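Local coordinates for protein 3,4-dihydroxy-2-butanone 4-phosphate synthase (Candida albicans, PDB 1TKS) that converts D-ribulose 5-phosphate into formate and 3,4-dihydroxy-2-butanone 4-phosphate, the four-carbon building block for riboflavin biosynthesis, at residues B[34-39]-B[150-155]; B[48-53]-B[161-166]; B[70-75]-B[111-116]; B[95-100]-B[107-112]. One frame throughout, in Å; residues are numbered along the deposited sequence.

Contact 1. Residues B[34-39]-B[150-155]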
loop_
_atom_site.group_PDB
_atom_site.type_symbol
_atom_site.label_atom_id
_atom_site.label_comp_id
_atom_site.label_asym_id
_atom_site.label_seq_id
_atom_site.Cartn_x
_atom_site.Cartn_y
_atom_site.Cartn_z
ATOM N N ASP B 34 12.399 8.435 2.388
ATOM C CA ASP B 34 11.853 7.336 1.603
ATOM C C ASP B 34 12.962 6.374 1.217
ATOM O O ASP B 34 14.101 6.784 0.987
ATOM C CB ASP B 34 11.198 7.844 0.310
ATOM C CG ASP B 34 9.857 8.527 0.542
ATOM O OD1 ASP B 34 9.304 8.430 1.653
ATOM O OD2 ASP B 34 9.353 9.157 -0.411
ATOM N N LEU B 35 12.627 5.090 1.159
ATOM C CA LEU B 35 13.589 4.081 0.736
ATOM C C LEU B 35 13.423 3.953 -0.774
ATOM O O LEU B 35 12.299 3.878 -1.272
ATOM C CB LEU B 35 13.288 2.738 1.400
ATOM C CG LEU B 35 13.795 2.599 2.833
ATOM C CD1 LEU B 35 13.272 1.308 3.432
ATOM C CD2 LEU B 35 15.321 2.620 2.832
ATOM N N ILE B 36 14.537 3.945 -1.500
ATOM C CA ILE B 36 14.510 3.815 -2.957
ATOM C C ILE B 36 15.615 2.879 -3.439
ATOM O O ILE B 36 16.736 2.923 -2.934
ATOM C CB ILE B 36 14.751 5.168 -3.682
ATOM C CG1 ILE B 36 13.807 6.245 -3.142
ATOM C CG2 ILE B 36 14.558 4.985 -5.186
ATOM C CD1 ILE B 36 13.943 7.592 -3.841
ATOM N N MET B 37 15.294 2.027 -4.407
ATOM C CA MET B 37 16.291 1.132 -4.992
ATOM C C MET B 37 15.910 0.810 -6.425
ATOM O O MET B 37 14.796 1.098 -6.857
ATOM C CB MET B 37 16.452 -0.164 -4.172
ATOM C CG MET B 37 15.324 -1.200 -4.273
ATOM S SD MET B 37 15.843 -2.814 -3.645
ATOM C CE MET B 37 16.822 -3.437 -4.992
ATOM N N ALA B 38 16.850 0.224 -7.157
ATOM C CA ALA B 38 16.634 -0.137 -8.552
ATOM C C ALA B 38 15.505 -1.153 -8.687
ATOM O O ALA B 38 15.512 -2.190 -8.031
ATOM C CB ALA B 38 17.918 -0.702 -9.142
ATOM N N ALA B 39 14.538 -0.853 -9.548
ATOM C CA ALA B 39 13.403 -1.744 -9.752
ATOM C C ALA B 39 13.822 -3.131 -10.229
ATOM O O ALA B 39 13.288 -4.145 -9.767
ATOM C CB ALA B 39 12.420 -1.124 -10.750
ATOM N N VAL B 150 14.026 7.461 -10.874
ATOM C CA VAL B 150 14.421 7.209 -12.252
ATOM C C VAL B 150 15.790 7.834 -12.541
ATOM O O VAL B 150 16.570 7.298 -13.325
ATOM C CB VAL B 150 13.356 7.748 -13.239
ATOM C CG1 VAL B 150 13.789 7.498 -14.683
ATOM C CG2 VAL B 150 12.018 7.067 -12.964
ATOM N N GLN B 151 16.089 8.956 -11.891
ATOM C CA GLN B 151 17.375 9.623 -12.079
ATOM C C GLN B 151 18.504 8.752 -11.524
ATOM O O GLN B 151 19.558 8.621 -12.146
ATOM C CB GLN B 151 17.383 10.974 -11.360
ATOM C CG GLN B 151 18.562 11.874 -11.722
ATOM C CD GLN B 151 18.257 12.777 -12.898
ATOM O OE1 GLN B 151 18.742 12.569 -14.013
ATOM N NE2 GLN B 151 17.439 13.789 -12.653
ATOM N N LEU B 152 18.284 8.173 -10.344
ATOM C CA LEU B 152 19.285 7.317 -9.726
ATOM C C LEU B 152 19.567 6.114 -10.613
ATOM O O LEU B 152 20.723 5.785 -10.875
ATOM C CB LEU B 152 18.821 6.855 -8.341
ATOM C CG LEU B 152 18.942 7.924 -7.250
ATOM C CD1 LEU B 152 18.141 7.519 -6.023
ATOM C CD2 LEU B 152 20.413 8.119 -6.889
ATOM N N SER B 153 18.512 5.462 -11.086
ATOM C CA SER B 153 18.682 4.303 -11.947
ATOM C C SER B 153 19.465 4.671 -13.208
ATOM O O SER B 153 20.370 3.944 -13.621
ATOM C CB SER B 153 17.316 3.712 -12.312
ATOM O OG SER B 153 16.731 3.096 -11.178
ATOM N N THR B 154 19.123 5.801 -13.816
ATOM C CA THR B 154 19.808 6.251 -15.023
ATOM C C THR B 154 21.293 6.490 -14.751
ATOM O O THR B 154 22.158 6.023 -15.499
ATOM C CB THR B 154 19.175 7.549 -15.567
ATOM O OG1 THR B 154 17.803 7.303 -15.902
ATOM C CG2 THR B 154 19.913 8.026 -16.812
ATOM N N LEU B 155 21.591 7.213 -13.678
ATOM C CA LEU B 155 22.976 7.500 -13.327
ATOM C C LEU B 155 23.755 6.223 -13.046
ATOM O O LEU B 155 24.961 6.156 -13.299
ATOM C CB LEU B 155 23.027 8.407 -12.099
ATOM C CG LEU B 155 22.442 9.807 -12.293
ATOM C CD1 LEU B 155 22.228 10.461 -10.934
ATOM C CD2 LEU B 155 23.375 10.641 -13.173
#
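A helix-on-sheet interface joins Ile36 and Ala38 of strand 34-38 to Leu152 and Ser153, near the C-terminal end of helix 145-155. The approach is closest in the backbone at Ala38 and Ser153, whose CA atoms are 6.0 Å apart. Ser153 presents its hydroxyl: OG lies 4.2 Å from Ala38 CA, alongside the strand. Its chi1 of -70° sets OG beside the backbone N of its own residue and opposite the carbonyl carbon. This polar atom is buried, and satisfied by hydrogen bonds to Ala161 O and Tyr15 OH. Beside it on the helix, Leu152 CD1 meets Ile36 CG2 at 4.5 Å, a loose apolar touch. The small total burial, 102 Å², agrees with these long separations. Leu12 and Tyr15 of helix 8-16 pack on Leu152, and Tyr15 also on Ala38. Met37, by strand alternation, points to the other side of the sheet. At the start of the strand, Asp34, which probably binds D-ribulose 5-phosphate, has its OD2 hydrogen-bonded to ND1 of His145, the first residue of the helix. Such helix packing on one face of a mixed sheet is typical of layered alpha/beta folds.

Contact 2. Residues B[48-53]-B[161-166]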
loop_
_atom_site.group_PDB
_atom_site.type_symbol
_atom_site.label_atom_id
_atom_site.label_comp_id
_atom_site.label_asym_id
_atom_site.label_seq_id
_atom_site.Cartn_x
_atom_site.Cartn_y
_atom_site.Cartn_z
ATOM N N ALA B 48 10.242 -7.493 0.979
ATOM C CA ALA B 48 9.704 -7.774 2.300
ATOM C C ALA B 48 10.261 -6.738 3.275
ATOM O O ALA B 48 9.561 -6.283 4.182
ATOM C CB ALA B 48 10.084 -9.180 2.749
ATOM N N PHE B 49 11.525 -6.367 3.080
ATOM C CA PHE B 49 12.182 -5.379 3.924
ATOM C C PHE B 49 11.518 -4.025 3.715
ATOM O O PHE B 49 11.169 -3.334 4.677
ATOM C CB PHE B 49 13.668 -5.287 3.568
ATOM C CG PHE B 49 14.445 -4.324 4.423
ATOM C CD1 PHE B 49 14.986 -4.728 5.640
ATOM C CD2 PHE B 49 14.658 -3.015 3.994
ATOM C CE1 PHE B 49 15.733 -3.841 6.420
ATOM C CE2 PHE B 49 15.401 -2.122 4.765
ATOM C CZ PHE B 49 15.944 -2.539 5.984
ATOM N N LEU B 50 11.334 -3.650 2.454
ATOM C CA LEU B 50 10.709 -2.373 2.127
ATOM C C LEU B 50 9.323 -2.261 2.763
ATOM O O LEU B 50 9.005 -1.255 3.388
ATOM C CB LEU B 50 10.605 -2.212 0.600
ATOM C CG LEU B 50 9.969 -0.907 0.103
ATOM C CD1 LEU B 50 10.748 0.294 0.647
ATOM C CD2 LEU B 50 9.965 -0.882 -1.416
ATOM N N VAL B 51 8.504 -3.297 2.601
ATOM C CA VAL B 51 7.157 -3.297 3.169
ATOM C C VAL B 51 7.187 -3.251 4.698
ATOM O O VAL B 51 6.446 -2.493 5.317
ATOM C CB VAL B 51 6.356 -4.542 2.707
ATOM C CG1 VAL B 51 5.038 -4.641 3.460
ATOM C CG2 VAL B 51 6.081 -4.443 1.213
ATOM N N ARG B 52 8.060 -4.050 5.300
ATOM C CA ARG B 52 8.168 -4.115 6.753
ATOM C C ARG B 52 8.394 -2.777 7.453
ATOM O O ARG B 52 7.830 -2.530 8.520
ATOM C CB ARG B 52 9.290 -5.084 7.143
ATOM C CG ARG B 52 9.728 -4.993 8.597
ATOM C CD ARG B 52 8.696 -5.544 9.567
ATOM N NE ARG B 52 9.170 -5.398 10.940
ATOM C CZ ARG B 52 9.155 -4.253 11.615
ATOM N NH1 ARG B 52 8.675 -3.155 11.048
ATOM N NH2 ARG B 52 9.644 -4.197 12.846
ATOM N N TYR B 53 9.201 -1.914 6.845
ATOM C CA TYR B 53 9.532 -0.633 7.458
ATOM C C TYR B 53 8.918 0.592 6.800
ATOM O O TYR B 53 9.304 1.719 7.103
ATOM C CB TYR B 53 11.055 -0.486 7.507
ATOM C CG TYR B 53 11.727 -1.549 8.348
ATOM C CD1 TYR B 53 12.491 -2.565 7.766
ATOM C CD2 TYR B 53 11.572 -1.554 9.732
ATOM C CE1 TYR B 53 13.082 -3.562 8.553
ATOM C CE2 TYR B 53 12.153 -2.538 10.519
ATOM C CZ TYR B 53 12.904 -3.536 9.930
ATOM O OH TYR B 53 13.474 -4.508 10.728
ATOM N N ALA B 161 13.979 2.794 -14.124
ATOM C CA ALA B 161 12.896 2.350 -13.261
ATOM C C ALA B 161 13.394 2.158 -11.838
ATOM O O ALA B 161 14.482 1.632 -11.617
ATOM C CB ALA B 161 12.329 1.037 -13.791
ATOM N N GLY B 162 12.590 2.593 -10.875
ATOM C CA GLY B 162 12.960 2.432 -9.479
ATOM C C GLY B 162 11.755 1.982 -8.677
ATOM O O GLY B 162 10.675 1.775 -9.228
ATOM N N VAL B 163 11.934 1.809 -7.373
ATOM C CA VAL B 163 10.833 1.404 -6.503
ATOM C C VAL B 163 11.015 2.202 -5.216
ATOM O O VAL B 163 12.138 2.348 -4.729
ATOM C CB VAL B 163 10.846 -0.132 -6.244
ATOM C CG1 VAL B 163 12.186 -0.570 -5.678
ATOM C CG2 VAL B 163 9.713 -0.515 -5.300
ATOM N N ILE B 164 9.923 2.735 -4.673
ATOM C CA ILE B 164 10.013 3.572 -3.479
ATOM C C ILE B 164 8.855 3.402 -2.500
ATOM O O ILE B 164 7.791 2.891 -2.850
ATOM C CB ILE B 164 10.071 5.085 -3.868
ATOM C CG1 ILE B 164 8.713 5.556 -4.404
ATOM C CG2 ILE B 164 11.125 5.314 -4.949
ATOM C CD1 ILE B 164 8.642 7.068 -4.671
ATOM N N CYS B 165 9.077 3.839 -1.262
ATOM C CA CYS B 165 8.044 3.802 -0.230
ATOM C C CYS B 165 8.540 4.564 0.991
ATOM O O CYS B 165 9.736 4.578 1.274
ATOM C CB CYS B 165 7.676 2.365 0.140
ATOM S SG CYS B 165 5.962 2.250 0.780
ATOM N N GLU B 166 7.604 5.185 1.706
ATOM C CA GLU B 166 7.897 6.006 2.883
ATOM C C GLU B 166 8.260 5.248 4.155
ATOM O O GLU B 166 7.530 4.354 4.576
ATOM C CB GLU B 166 6.696 6.902 3.212
ATOM C CG GLU B 166 6.145 7.733 2.064
ATOM C CD GLU B 166 5.160 6.973 1.190
ATOM O OE1 GLU B 166 4.508 7.616 0.343
ATOM O OE2 GLU B 166 5.036 5.740 1.344
#
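Cys165 O and Leu35 N form a probable backbone hydrogen bond, which pairs strand 162-166 with strand 34-38 while the Cys165 side chain faces Leu50. The motif is again a helix laid on the mixed sheet, here helix 44-52 on strand 162-166, which also makes backbone bonds to Cys59 and Pro61. Leu50 carries the contact by dividing its branches. CD1 rests on Cys165 CB at 3.7 Å, and CD2 meets Val163 CG2 at 3.9 Å. With CG opposite the backbone N (chi1 -180°), the branches are directed at the strand, and the side chain runs past that of Val163 in the opposite sense. Cys165 and Val163 are two residues apart and therefore lie on one face of the strand, whereas Ile164 between them points away. Glu166 packs beside Asp34, which probably binds the substrate, and its OE2 is hydrogen-bonded to Ser55. Helix 44-52 also reaches the second subunit, where Val51 packs on Ser55 of that subunit. Phe184 and His188 meet the Tyr53 ring, and Arg52 CG lies 3.6 Å above the centre of one face of it; Tyr53 CD1 stands 3.7 Å above the plane of the Phe49 ring, displaced toward the rim.

Contact 3. Residues B[70-75]-B[111-116]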
loop_
_atom_site.group_PDB
_atom_site.type_symbol
_atom_site.label_atom_id
_atom_site.label_comp_id
_atom_site.label_asym_id
_atom_site.label_seq_id
_atom_site.Cartn_x
_atom_site.Cartn_y
_atom_site.Cartn_z
ATOM N N LEU B 70 4.541 0.285 -22.076
ATOM C CA LEU B 70 3.860 -0.790 -21.364
ATOM C C LEU B 70 2.353 -0.573 -21.280
ATOM O O LEU B 70 1.638 -1.391 -20.705
ATOM C CB LEU B 70 4.436 -0.926 -19.952
ATOM C CG LEU B 70 5.899 -1.373 -19.861
ATOM C CD1 LEU B 70 6.354 -1.350 -18.410
ATOM C CD2 LEU B 70 6.042 -2.771 -20.449
ATOM N N GLU B 71 1.880 0.523 -21.866
ATOM C CA GLU B 71 0.462 0.868 -21.859
ATOM C C GLU B 71 -0.071 1.055 -20.444
ATOM O O GLU B 71 -1.087 0.474 -20.063
ATOM C CB GLU B 71 -0.359 -0.198 -22.593
ATOM C CG GLU B 71 -0.026 -0.313 -24.071
ATOM C CD GLU B 71 -0.933 -1.283 -24.807
ATOM O OE1 GLU B 71 -0.733 -1.471 -26.024
ATOM O OE2 GLU B 71 -1.842 -1.854 -24.168
ATOM N N LEU B 72 0.638 1.868 -19.671
ATOM C CA LEU B 72 0.255 2.176 -18.300
ATOM C C LEU B 72 -0.092 3.663 -18.252
ATOM O O LEU B 72 0.714 4.492 -17.829
ATOM C CB LEU B 72 1.414 1.868 -17.344
ATOM C CG LEU B 72 1.790 0.391 -17.186
ATOM C CD1 LEU B 72 3.051 0.264 -16.334
ATOM C CD2 LEU B 72 0.633 -0.367 -16.547
ATOM N N PRO B 73 -1.304 4.020 -18.706
ATOM C CA PRO B 73 -1.737 5.419 -18.711
ATOM C C PRO B 73 -2.069 5.953 -17.324
ATOM O O PRO B 73 -2.280 5.185 -16.383
ATOM C CB PRO B 73 -2.957 5.393 -19.627
ATOM C CG PRO B 73 -3.558 4.061 -19.322
ATOM C CD PRO B 73 -2.341 3.149 -19.289
ATOM N N PRO B 74 -2.105 7.286 -17.179
ATOM C CA PRO B 74 -2.420 7.915 -15.897
ATOM C C PRO B 74 -3.739 7.362 -15.375
ATOM O O PRO B 74 -4.656 7.080 -16.148
ATOM C CB PRO B 74 -2.510 9.395 -16.257
ATOM C CG PRO B 74 -1.485 9.522 -17.342
ATOM C CD PRO B 74 -1.774 8.305 -18.192
ATOM N N MET B 75 -3.830 7.200 -14.062
ATOM C CA MET B 75 -5.036 6.667 -13.456
ATOM C C MET B 75 -6.227 7.553 -13.798
ATOM O O MET B 75 -7.337 7.063 -14.012
ATOM C CB MET B 75 -4.858 6.590 -11.945
ATOM C CG MET B 75 -5.902 5.768 -11.245
ATOM S SD MET B 75 -5.529 5.716 -9.498
ATOM C CE MET B 75 -4.297 4.407 -9.438
ATOM N N ARG B 111 10.333 -5.852 -10.948
ATOM C CA ARG B 111 11.452 -6.177 -11.828
ATOM C C ARG B 111 10.959 -6.237 -13.274
ATOM O O ARG B 111 11.662 -5.823 -14.201
ATOM C CB ARG B 111 12.082 -7.520 -11.437
ATOM C CG ARG B 111 12.722 -7.556 -10.045
ATOM C CD ARG B 111 13.629 -8.776 -9.877
ATOM N NE ARG B 111 12.918 -10.034 -10.110
ATOM C CZ ARG B 111 12.167 -10.657 -9.205
ATOM N NH1 ARG B 111 12.021 -10.148 -7.986
ATOM N NH2 ARG B 111 11.545 -11.785 -9.525
ATOM N N SER B 112 9.746 -6.746 -13.457
ATOM C CA SER B 112 9.163 -6.867 -14.786
ATOM C C SER B 112 8.896 -5.505 -15.418
ATOM O O SER B 112 9.019 -5.343 -16.634
ATOM C CB SER B 112 7.874 -7.688 -14.716
ATOM O OG SER B 112 8.149 -9.004 -14.257
ATOM N N LEU B 113 8.534 -4.518 -14.607
ATOM C CA LEU B 113 8.293 -3.196 -15.170
ATOM C C LEU B 113 9.606 -2.609 -15.672
ATOM O O LEU B 113 9.621 -1.806 -16.602
ATOM C CB LEU B 113 7.652 -2.274 -14.127
ATOM C CG LEU B 113 6.201 -2.632 -13.776
ATOM C CD1 LEU B 113 5.804 -1.984 -12.461
ATOM C CD2 LEU B 113 5.275 -2.191 -14.904
ATOM N N ALA B 114 10.718 -3.018 -15.067
ATOM C CA ALA B 114 12.015 -2.505 -15.495
ATOM C C ALA B 114 12.574 -3.273 -16.697
ATOM O O ALA B 114 13.300 -2.708 -17.512
ATOM C CB ALA B 114 13.006 -2.554 -14.337
ATOM N N ASN B 115 12.223 -4.553 -16.808
ATOM C CA ASN B 115 12.714 -5.405 -17.896
ATOM C C ASN B 115 12.335 -4.898 -19.288
ATOM O O ASN B 115 11.157 -4.799 -19.621
ATOM C CB ASN B 115 12.192 -6.834 -17.719
ATOM C CG ASN B 115 12.987 -7.849 -18.519
ATOM O OD1 ASN B 115 13.292 -7.632 -19.692
ATOM N ND2 ASN B 115 13.319 -8.970 -17.889
ATOM N N PRO B 116 13.339 -4.586 -20.124
ATOM C CA PRO B 116 13.123 -4.086 -21.487
ATOM C C PRO B 116 12.329 -5.031 -22.382
ATOM O O PRO B 116 11.719 -4.600 -23.358
ATOM C CB PRO B 116 14.542 -3.881 -22.018
ATOM C CG PRO B 116 15.347 -3.653 -20.796
ATOM C CD PRO B 116 14.778 -4.650 -19.819
#
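The carbonyl of Leu113 is the flat group met here: its O lies 3.8 Å from Leu70 CD1. That same Leu70 methyl, CD1, also meets Leu113 CD2 at 3.8 Å. Next to it, Leu72 CD1 lies 3.6 Å from Leu113 CD2. Leu70 CD1 and Leu72 CD1 are themselves 4.2 Å apart. The pair subtends about 70° at CD2 of Leu113, so three methyl groups form a compact triangle. Leu113 starts off along the interface, and chi1 of -70° followed by an extended chi2 carries its tip to the two leucines, whose axes it meets at a slant. Glu71, at phi 61°, closes helix 64-69 in a Schellman motif, and the chain turns so that Leu72 joins Leu70 in facing helix 103-114 while Glu71 stands in solvent. Around the triangle, Phe123 packs on Leu70 and Leu113, and Leu62 of strand 59-63 packs on Leu72 and Leu113. Arg66 NH2 supplies a hydrogen bond to Ala114 O and a weak one to Leu113 O.

Contact 4. Residues B[95-100]-B[107-112]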
loop_
_atom_site.group_PDB
_atom_site.type_symbol
_atom_site.label_atom_id
_atom_site.label_comp_id
_atom_site.label_asym_id
_atom_site.label_seq_id
_atom_site.Cartn_x
_atom_site.Cartn_y
_atom_site.Cartn_z
ATOM N N GLU B 95 2.356 -13.778 -15.362
ATOM C CA GLU B 95 3.050 -15.042 -15.142
ATOM C C GLU B 95 4.007 -15.057 -13.958
ATOM O O GLU B 95 4.989 -14.315 -13.912
ATOM C CB GLU B 95 3.779 -15.460 -16.422
ATOM C CG GLU B 95 4.566 -16.758 -16.317
ATOM C CD GLU B 95 5.112 -17.214 -17.657
ATOM O OE1 GLU B 95 4.353 -17.834 -18.429
ATOM O OE2 GLU B 95 6.294 -16.938 -17.943
ATOM N N GLY B 96 3.709 -15.920 -12.994
ATOM C CA GLY B 96 4.558 -16.019 -11.826
ATOM C C GLY B 96 3.917 -15.472 -10.569
ATOM O O GLY B 96 4.466 -15.641 -9.483
ATOM N N THR B 97 2.773 -14.807 -10.696
ATOM C CA THR B 97 2.098 -14.279 -9.510
ATOM C C THR B 97 0.751 -14.936 -9.285
ATOM O O THR B 97 0.170 -15.532 -10.195
ATOM C CB THR B 97 1.848 -12.749 -9.581
ATOM O OG1 THR B 97 0.953 -12.452 -10.662
ATOM C CG2 THR B 97 3.154 -12.001 -9.761
ATOM N N THR B 98 0.267 -14.817 -8.055
ATOM C CA THR B 98 -1.024 -15.361 -7.667
ATOM C C THR B 98 -1.866 -14.250 -7.041
ATOM O O THR B 98 -2.712 -13.661 -7.715
ATOM C CB THR B 98 -0.869 -16.529 -6.662
ATOM O OG1 THR B 98 -0.009 -16.131 -5.586
ATOM C CG2 THR B 98 -0.277 -17.748 -7.356
ATOM N N THR B 99 -1.623 -13.948 -5.768
ATOM C CA THR B 99 -2.381 -12.900 -5.082
ATOM C C THR B 99 -1.927 -11.500 -5.493
ATOM O O THR B 99 -2.663 -10.527 -5.320
ATOM C CB THR B 99 -2.255 -13.005 -3.541
ATOM O OG1 THR B 99 -0.898 -12.765 -3.149
ATOM C CG2 THR B 99 -2.684 -14.381 -3.057
ATOM N N GLY B 100 -0.710 -11.407 -6.020
ATOM C CA GLY B 100 -0.172 -10.130 -6.461
ATOM C C GLY B 100 0.405 -9.245 -5.369
ATOM O O GLY B 100 1.347 -8.491 -5.607
ATOM N N ALA B 107 7.619 -7.937 -5.905
ATOM C CA ALA B 107 9.001 -7.810 -6.351
ATOM C C ALA B 107 9.101 -8.227 -7.819
ATOM O O ALA B 107 9.776 -7.570 -8.611
ATOM C CB ALA B 107 9.914 -8.678 -5.491
ATOM N N LEU B 108 8.423 -9.316 -8.176
ATOM C CA LEU B 108 8.437 -9.811 -9.552
ATOM C C LEU B 108 7.830 -8.781 -10.493
ATOM O O LEU B 108 8.363 -8.526 -11.572
ATOM C CB LEU B 108 7.665 -11.136 -9.659
ATOM C CG LEU B 108 7.435 -11.766 -11.041
ATOM C CD1 LEU B 108 8.765 -11.942 -11.769
ATOM C CD2 LEU B 108 6.740 -13.121 -10.883
ATOM N N THR B 109 6.717 -8.185 -10.086
ATOM C CA THR B 109 6.072 -7.181 -10.917
ATOM C C THR B 109 6.994 -5.978 -11.100
ATOM O O THR B 109 7.115 -5.440 -12.202
ATOM C CB THR B 109 4.742 -6.724 -10.295
ATOM O OG1 THR B 109 3.821 -7.821 -10.300
ATOM C CG2 THR B 109 4.147 -5.562 -11.078
ATOM N N THR B 110 7.647 -5.562 -10.021
ATOM C CA THR B 110 8.550 -4.423 -10.081
ATOM C C THR B 110 9.718 -4.677 -11.038
ATOM O O THR B 110 10.051 -3.818 -11.858
ATOM C CB THR B 110 9.079 -4.073 -8.675
ATOM O OG1 THR B 110 7.970 -3.727 -7.835
ATOM C CG2 THR B 110 10.040 -2.899 -8.738
ATOM N N ARG B 111 10.333 -5.852 -10.948
ATOM C CA ARG B 111 11.452 -6.177 -11.828
ATOM C C ARG B 111 10.959 -6.237 -13.274
ATOM O O ARG B 111 11.662 -5.823 -14.201
ATOM C CB ARG B 111 12.082 -7.520 -11.437
ATOM C CG ARG B 111 12.722 -7.556 -10.045
ATOM C CD ARG B 111 13.629 -8.776 -9.877
ATOM N NE ARG B 111 12.918 -10.034 -10.110
ATOM C CZ ARG B 111 12.167 -10.657 -9.205
ATOM N NH1 ARG B 111 12.021 -10.148 -7.986
ATOM N NH2 ARG B 111 11.545 -11.785 -9.525
ATOM N N SER B 112 9.746 -6.746 -13.457
ATOM C CA SER B 112 9.163 -6.867 -14.786
ATOM C C SER B 112 8.896 -5.505 -15.418
ATOM O O SER B 112 9.019 -5.343 -16.634
ATOM C CB SER B 112 7.874 -7.688 -14.716
ATOM O OG SER B 112 8.149 -9.004 -14.257
HETATM O O HOH W 1 2.424 -7.665 -8.004
#
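Leu108 overlaps the backbone of Glu95 and Gly96 through one methyl. Its CD2 lies 3.7 Å from Gly96 O and also 3.7 Å from Glu95 O, and Thr97 CG2 comes to 3.9 Å. A chi1 of 174° turns CG away from the backbone N of Leu108 and sends the branch out from helix 103-114 toward the loop. Gly96, at phi 109°, has no side chain, and the methyl lies against its peptide. Thr97 CG2 faces Thr109 OG1 at 4.3 Å, while Thr97 OG1 is hydrogen-bonded to Phe93 O. A water 2.8 Å from Gly100 O and 2.7 Å from Thr109 OG1 is hydrogen-bonded to both; the Thr109 hydroxyl is also bonded to Phe93 N and Asp105 O. Within the helix, Ser112 OG gives a 2.7 Å bond to Leu108 O, at a C=O...OG angle of 142°, from the face of the carbonyl plane opposite to Ser112 N. The loop after strand 91-93 thus folds back on the helix that follows it. The chemistry implies apolar contact and a water bridge between these segments at the surface, while His104 and Asp105 at the start of the helix supply hydrogen bonds to the loop.

Contacts 1 and 2 belong to the core and share the mixed sheet: strands 34-38 and 162-166 are neighbours in it, and their helices, 145-155 and 44-52, pack against it. Contacts 3 and 4 lie farther from the centre and both use helix 103-114, with Arg111 and Ser112 common to the two. Contact 3 is nevertheless buried, whereas contact 4 is at the surface. The chemistry follows this placing: methyl packing dominates contacts 2 and 3, contact 1 adds a buried hydroxyl, and contact 4 alone has a bridging water. Helix 103-114 also ties the regions together, as Ala114 CB lies 3.7 Å from Ala161 CB and Thr110 CG2 3.8 Å from Val163 CB.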